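Local structure of galactose mutarotase related enzyme (Lactobacillus casei, 3Q1N) at residues Y159-E164 with A216-A221; P237-W242 with I252-F257. The protein probably binds carbohydrates and may act as an isomerase of the galactose mutarotase type. All blocks are in the same frame, centred on the assembly; numbering follows the deposited sequence. Where two conformers were deposited one is given.

Interaction 1 (Y159-E164 with A216-A221). With NO3 (nitrate ion), chain F; EDO (1,2-ethanediol), chain S.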
loop_
_atom_site.group_PDB
_atom_site.type_symbol
_atom_site.label_atom_id
_atom_site.label_comp_id
_atom_site.label_asym_id
_atom_site.label_seq_id
_atom_site.Cartn_x
_atom_site.Cartn_y
_atom_site.Cartn_z
ATOM N N TYR A 159 19.422 -0.683 6.512
ATOM C CA TYR A 159 18.520 -0.356 5.423
ATOM C C TYR A 159 18.097 1.099 5.520
ATOM O O TYR A 159 17.808 1.627 6.636
ATOM C CB TYR A 159 17.269 -1.253 5.446
ATOM C CG TYR A 159 17.534 -2.630 4.863
ATOM C CD1 TYR A 159 18.080 -3.656 5.639
ATOM C CD2 TYR A 159 17.270 -2.892 3.540
ATOM C CE1 TYR A 159 18.375 -4.870 5.097
ATOM C CE2 TYR A 159 17.515 -4.123 2.993
ATOM C CZ TYR A 159 18.076 -5.112 3.769
ATOM O OH TYR A 159 18.343 -6.359 3.262
ATOM N N ASP A 160 18.068 1.761 4.375
ATOM C CA ASP A 160 17.560 3.120 4.281
ATOM C C ASP A 160 16.540 3.155 3.165
ATOM O O ASP A 160 16.521 2.283 2.295
ATOM C CB ASP A 160 18.661 4.151 3.890
ATOM C CG ASP A 160 19.780 4.342 4.930
ATOM O OD1 ASP A 160 19.736 3.915 6.098
ATOM O OD2 ASP A 160 20.802 4.914 4.500
ATOM N N LEU A 161 15.643 4.141 3.232
ATOM C CA LEU A 161 14.835 4.537 2.113
ATOM C C LEU A 161 15.466 5.781 1.541
ATOM O O LEU A 161 15.726 6.736 2.265
ATOM C CB LEU A 161 13.410 4.845 2.562
ATOM C CG LEU A 161 12.417 4.930 1.420
ATOM C CD1 LEU A 161 12.138 3.554 0.899
ATOM C CD2 LEU A 161 11.105 5.614 1.888
ATOM N N THR A 162 15.739 5.761 0.244
ATOM C CA THR A 162 16.262 6.922 -0.451
ATOM C C THR A 162 15.204 7.369 -1.432
ATOM O O THR A 162 14.621 6.528 -2.139
ATOM C CB THR A 162 17.597 6.610 -1.162
ATOM O OG1 THR A 162 18.521 6.085 -0.210
ATOM C CG2 THR A 162 18.203 7.853 -1.778
ATOM N N VAL A 163 14.934 8.677 -1.460
ATOM C CA VAL A 163 13.834 9.221 -2.296
ATOM C C VAL A 163 14.290 10.312 -3.238
ATOM O O VAL A 163 15.245 11.031 -2.956
ATOM C CB VAL A 163 12.655 9.732 -1.459
ATOM C CG1 VAL A 163 12.111 8.617 -0.556
ATOM C CG2 VAL A 163 13.025 10.983 -0.628
ATOM N N GLU A 164 13.605 10.418 -4.369
ATOM C CA GLU A 164 13.824 11.534 -5.277
ATOM C C GLU A 164 12.613 11.794 -6.151
ATOM O O GLU A 164 11.852 10.861 -6.427
ATOM C CB GLU A 164 15.060 11.280 -6.149
ATOM C CG GLU A 164 14.945 10.183 -7.169
ATOM C CD GLU A 164 14.192 10.563 -8.471
ATOM O OE1 GLU A 164 14.107 11.757 -8.824
ATOM O OE2 GLU A 164 13.707 9.637 -9.153
ATOM N N ALA A 216 9.147 10.671 -6.728
ATOM C CA ALA A 216 8.906 9.850 -7.897
ATOM C C ALA A 216 9.434 8.441 -7.707
ATOM O O ALA A 216 8.826 7.498 -8.195
ATOM C CB ALA A 216 9.583 10.490 -9.107
ATOM N N LYS A 217 10.565 8.320 -7.013
ATOM C CA LYS A 217 11.185 7.025 -6.769
ATOM C C LYS A 217 11.627 6.908 -5.336
ATOM O O LYS A 217 12.104 7.876 -4.747
ATOM C CB LYS A 217 12.364 6.791 -7.702
ATOM C CG LYS A 217 11.950 6.793 -9.174
ATOM C CD LYS A 217 12.957 5.975 -9.977
ATOM C CE LYS A 217 12.692 6.057 -11.451
ATOM N NZ LYS A 217 13.607 5.160 -12.189
ATOM N N ALA A 218 11.412 5.728 -4.772
ATOM C CA ALA A 218 11.803 5.440 -3.391
ATOM C C ALA A 218 12.461 4.046 -3.382
ATOM O O ALA A 218 11.846 3.046 -3.797
ATOM C CB ALA A 218 10.594 5.477 -2.473
ATOM N N THR A 219 13.730 4.016 -2.976
ATOM C CA THR A 219 14.550 2.805 -2.964
ATOM C C THR A 219 14.767 2.291 -1.551
ATOM O O THR A 219 15.213 3.048 -0.697
ATOM C CB THR A 219 15.912 3.044 -3.658
ATOM O OG1 THR A 219 15.677 3.337 -5.040
ATOM C CG2 THR A 219 16.821 1.856 -3.544
ATOM N N LEU A 220 14.473 1.003 -1.352
ATOM C CA LEU A 220 14.709 0.264 -0.091
ATOM C C LEU A 220 15.959 -0.586 -0.349
ATOM O O LEU A 220 15.957 -1.474 -1.214
ATOM C CB LEU A 220 13.505 -0.604 0.271
ATOM C CG LEU A 220 13.704 -1.557 1.446
ATOM C CD1 LEU A 220 13.898 -0.822 2.779
ATOM C CD2 LEU A 220 12.511 -2.536 1.505
ATOM N N ALA A 221 17.035 -0.268 0.363
ATOM C CA ALA A 221 18.320 -0.899 0.120
ATOM C C ALA A 221 19.220 -0.858 1.356
ATOM O O ALA A 221 19.108 0.052 2.186
ATOM C CB ALA A 221 19.036 -0.188 -1.022
HETATM N N NO3 F . 16.158 6.697 -5.335
HETATM O O1 NO3 F . 15.248 5.851 -5.943
HETATM O O2 NO3 F . 15.810 8.016 -5.048
HETATM O O3 NO3 F . 17.441 6.243 -5.015
HETATM C C1 EDO S . 7.443 7.540 -10.906
HETATM O O1 EDO S . 8.833 7.133 -11.066
HETATM C C2 EDO S . 6.448 6.423 -11.244
HETATM O O2 EDO S . 5.170 6.746 -11.778
HETATM O O HOH W 1 18.254 3.312 -0.085
#

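Interaction 2 (P237-W242 with I252-F257). With EDO (1,2-ethanediol), chain J.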
loop_
_atom_site.group_PDB
_atom_site.type_symbol
_atom_site.label_atom_id
_atom_site.label_comp_id
_atom_site.label_asym_id
_atom_site.label_seq_id
_atom_site.Cartn_x
_atom_site.Cartn_y
_atom_site.Cartn_z
ATOM N N PRO A 237 0.240 10.063 -3.770
ATOM C CA PRO A 237 0.704 11.231 -3.021
ATOM C C PRO A 237 1.484 10.896 -1.776
ATOM O O PRO A 237 2.354 11.668 -1.379
ATOM C CB PRO A 237 -0.580 12.001 -2.693
ATOM C CG PRO A 237 -1.673 11.005 -2.808
ATOM C CD PRO A 237 -1.228 10.007 -3.884
ATOM N N TYR A 238 1.218 9.755 -1.146
ATOM C CA TYR A 238 1.909 9.447 0.129
ATOM C C TYR A 238 2.540 8.057 0.065
ATOM O O TYR A 238 2.206 7.261 -0.818
ATOM C CB TYR A 238 0.922 9.566 1.305
ATOM C CG TYR A 238 0.105 10.827 1.253
ATOM C CD1 TYR A 238 0.715 12.052 1.298
ATOM C CD2 TYR A 238 -1.290 10.783 1.083
ATOM C CE1 TYR A 238 0.013 13.208 1.221
ATOM C CE2 TYR A 238 -2.021 11.984 1.021
ATOM C CZ TYR A 238 -1.338 13.174 1.126
ATOM O OH TYR A 238 -1.977 14.390 1.046
ATOM N N LEU A 239 3.463 7.789 0.995
ATOM C CA LEU A 239 4.253 6.569 1.002
ATOM C C LEU A 239 4.526 6.198 2.429
ATOM O O LEU A 239 5.124 7.003 3.159
ATOM C CB LEU A 239 5.582 6.757 0.247
ATOM C CG LEU A 239 6.387 5.465 0.020
ATOM C CD1 LEU A 239 5.632 4.471 -0.877
ATOM C CD2 LEU A 239 7.788 5.807 -0.590
ATOM N N THR A 240 4.138 4.994 2.829
ATOM C CA THR A 240 4.192 4.622 4.235
ATOM C C THR A 240 5.176 3.485 4.496
ATOM O O THR A 240 5.206 2.504 3.766
ATOM C CB THR A 240 2.803 4.250 4.738
ATOM O OG1 THR A 240 1.967 5.412 4.641
ATOM C CG2 THR A 240 2.823 3.779 6.184
ATOM N N ILE A 241 5.985 3.646 5.544
ATOM C CA ILE A 241 6.914 2.612 5.976
ATOM C C ILE A 241 6.388 2.020 7.281
ATOM O O ILE A 241 5.969 2.762 8.184
ATOM C CB ILE A 241 8.329 3.173 6.187
ATOM C CG1 ILE A 241 8.791 3.970 4.954
ATOM C CG2 ILE A 241 9.329 2.037 6.486
ATOM C CD1 ILE A 241 8.481 5.492 5.022
ATOM N N TRP A 242 6.398 0.695 7.373
ATOM C CA TRP A 242 5.847 -0.044 8.540
ATOM C C TRP A 242 6.560 -1.368 8.755
ATOM O O TRP A 242 6.913 -2.047 7.813
ATOM C CB TRP A 242 4.335 -0.305 8.364
ATOM C CG TRP A 242 3.780 -1.182 9.420
ATOM C CD1 TRP A 242 3.532 -0.860 10.735
ATOM C CD2 TRP A 242 3.467 -2.560 9.286
ATOM N NE1 TRP A 242 3.065 -1.957 11.409
ATOM C CE2 TRP A 242 3.001 -3.010 10.539
ATOM C CE3 TRP A 242 3.505 -3.462 8.210
ATOM C CZ2 TRP A 242 2.594 -4.330 10.754
ATOM C CZ3 TRP A 242 3.080 -4.744 8.409
ATOM C CH2 TRP A 242 2.634 -5.177 9.688
ATOM N N ILE A 252 10.220 -5.136 5.975
ATOM C CA ILE A 252 9.782 -3.753 6.045
ATOM C C ILE A 252 8.812 -3.562 4.908
ATOM O O ILE A 252 9.096 -3.993 3.775
ATOM C CB ILE A 252 10.969 -2.770 5.920
ATOM C CG1 ILE A 252 11.942 -2.951 7.085
ATOM C CG2 ILE A 252 10.421 -1.280 5.906
ATOM C CD1 ILE A 252 13.266 -2.193 6.881
ATOM N N ALA A 253 7.615 -3.028 5.245
ATOM C CA ALA A 253 6.632 -2.652 4.252
ATOM C C ALA A 253 6.838 -1.220 3.789
ATOM O O ALA A 253 7.127 -0.322 4.588
ATOM C CB ALA A 253 5.181 -2.858 4.807
ATOM N N VAL A 254 6.656 -1.007 2.484
ATOM C CA VAL A 254 6.809 0.310 1.863
ATOM C C VAL A 254 5.595 0.431 0.977
ATOM O O VAL A 254 5.470 -0.288 -0.017
ATOM C CB VAL A 254 8.146 0.455 1.084
ATOM C CG1 VAL A 254 8.282 1.932 0.605
ATOM C CG2 VAL A 254 9.362 0.041 1.977
ATOM N N GLU A 255 4.661 1.306 1.381
ATOM C CA GLU A 255 3.271 1.214 1.003
ATOM C C GLU A 255 2.767 2.454 0.283
ATOM O O GLU A 255 2.601 3.516 0.901
ATOM C CB GLU A 255 2.431 0.972 2.260
ATOM C CG GLU A 255 2.959 -0.128 3.227
ATOM C CD GLU A 255 2.241 -0.121 4.558
ATOM O OE1 GLU A 255 1.339 0.729 4.755
ATOM O OE2 GLU A 255 2.574 -0.951 5.439
ATOM N N PRO A 256 2.550 2.349 -1.035
ATOM C CA PRO A 256 2.016 3.504 -1.741
ATOM C C PRO A 256 0.572 3.799 -1.302
ATOM O O PRO A 256 -0.263 2.892 -1.352
ATOM C CB PRO A 256 2.099 3.082 -3.217
ATOM C CG PRO A 256 3.184 2.032 -3.282
ATOM C CD PRO A 256 2.996 1.288 -1.975
ATOM N N PHE A 257 0.306 5.053 -0.930
ATOM C CA PHE A 257 -1.017 5.498 -0.425
ATOM C C PHE A 257 -1.593 6.610 -1.307
ATOM O O PHE A 257 -0.979 7.700 -1.451
ATOM C CB PHE A 257 -0.933 6.095 0.998
ATOM C CG PHE A 257 -0.916 5.096 2.170
ATOM C CD1 PHE A 257 -0.744 3.732 2.021
ATOM C CD2 PHE A 257 -1.031 5.595 3.447
ATOM C CE1 PHE A 257 -0.714 2.889 3.138
ATOM C CE2 PHE A 257 -1.005 4.758 4.537
ATOM C CZ PHE A 257 -0.847 3.428 4.402
HETATM C C1 EDO J . 0.801 0.211 8.023
HETATM O O1 EDO J . -0.136 0.693 7.041
HETATM C C2 EDO J . 0.151 -0.629 9.099
HETATM O O2 EDO J . -0.508 -1.791 8.543
#

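Interaction 1 (Y159-E164 with A216-A221)
L161 and L220 face each other with CG anti to the backbone N in both. In L161 chi1 (-166°) sets CG, and chi2 (73°) turns CD1 over the neighbouring strand, where L161 CD1 lies 3.5 Å from T219 O. L220 CD1 reaches the ring of Y159, 4.0 Å from Y159 CD2, while Y159 OH is bonded to the backbone N of G149. V163 CG1 and L161 CD1 both rest on the methyl of A218, V163 CG1 at 4.0 Å from A218 CB. The side chains of L161, V163, A218 and L220 therefore form one apolar face, and L161 and A218 pack on strand 238-242.

The other face is mostly polar: D160, T162, E164, K217 and T219, with A221 at its end. T219 OG1 donates to O1 of a nitrate ion at 2.7 Å and is also hydrogen-bonded to T230 OG1. The nitrate probably comes from the crystallisation liquor. Nitrate O2 sits 3.2 Å from E164 CG. E164 takes the crowded position at CG (chi1 69°) and bends at the next bond, and its carboxylate lies beside the aliphatic part of K217. The amine of K217 instead forms a salt bridge with E292.

Backbone bonds in both directions join D160 to A221, T162 to T219 and E164 to K217. A water also donates to T219 O, which already accepts from T162 N. At the far end, E164 O is gripped twice. K217 N reaches E164 O at 2.9 Å, and A216 N donates to the same O at 2.7 Å, tilted from the carbonyl plane. Two residues facing one in this way make a classic beta bulge, here in an antiparallel strand pair of the large sheet of the galactose mutarotase-like beta-sandwich.

Interaction 2 (P237-W242 with I252-F257)
E255 N donates to T240 O at 2.7 Å, with an N-H...O angle of 142°, and T240 N returns a bond to E255 O. Two more antiparallel hydrogen-bonded pairs, Y238 with F257 and W242 with A253, complete the pairing.

T240 lies over the face of the F257 ring. T240 CB makes a CH-pi contact, 4.0 Å from the F257 ring centroid. T240 OG1 stands over the same face near the rim, 3.0 Å from F257 CE2. This hydroxyl is buried and has no polar partner in the model.

E255 runs out beyond CG to put E255 OE1 2.7 Å from O1 of an ethanediol, which donates to it. H143 NE2 also bonds this diol. With CG anti to the backbone N (chi1 173°), the W242 ring stands beside the diol, which covers one face. The ring edge meets A253, with W242 CE3 3.8 Å from A253 CB. The diol probably comes from the crystallisation liquor but may mark the carbohydrate pocket expected in this family. An alanine in place of W242 would probably leave the diol without its aromatic wall and open a gap beside A253.

On the reverse face, L239 CD1 meets V254 CG1 at 4.0 Å, and both residues pack on L231 of strand 229-232. The hairpin is flanked by strand 208-210 beside 238-242 and by strand 136-147 beside 251-258.

How the interactions relate
Interaction 2 is buried near the centre of the chain, while interaction 1 is only partly buried. They belong to different sheets, which pack face to face here. Their centres are 11 Å apart. A218 CB touches L239 CD2 at 3.4 Å, and L220 CD2 touches V254 CG2 at 4.1 Å, so the apolar faces of both contacts share one core. The faces turned away from this shared core differ. In interaction 1 that face carries threonines and charged chains beside a nitrate. In interaction 2 it carries W242, E255 and F257 beside a diol. The pairing differs too: 237-242 and 252-257 form a beta hairpin with nine residues between the segments, whereas 159-164 and 216-221 are 52 residues apart.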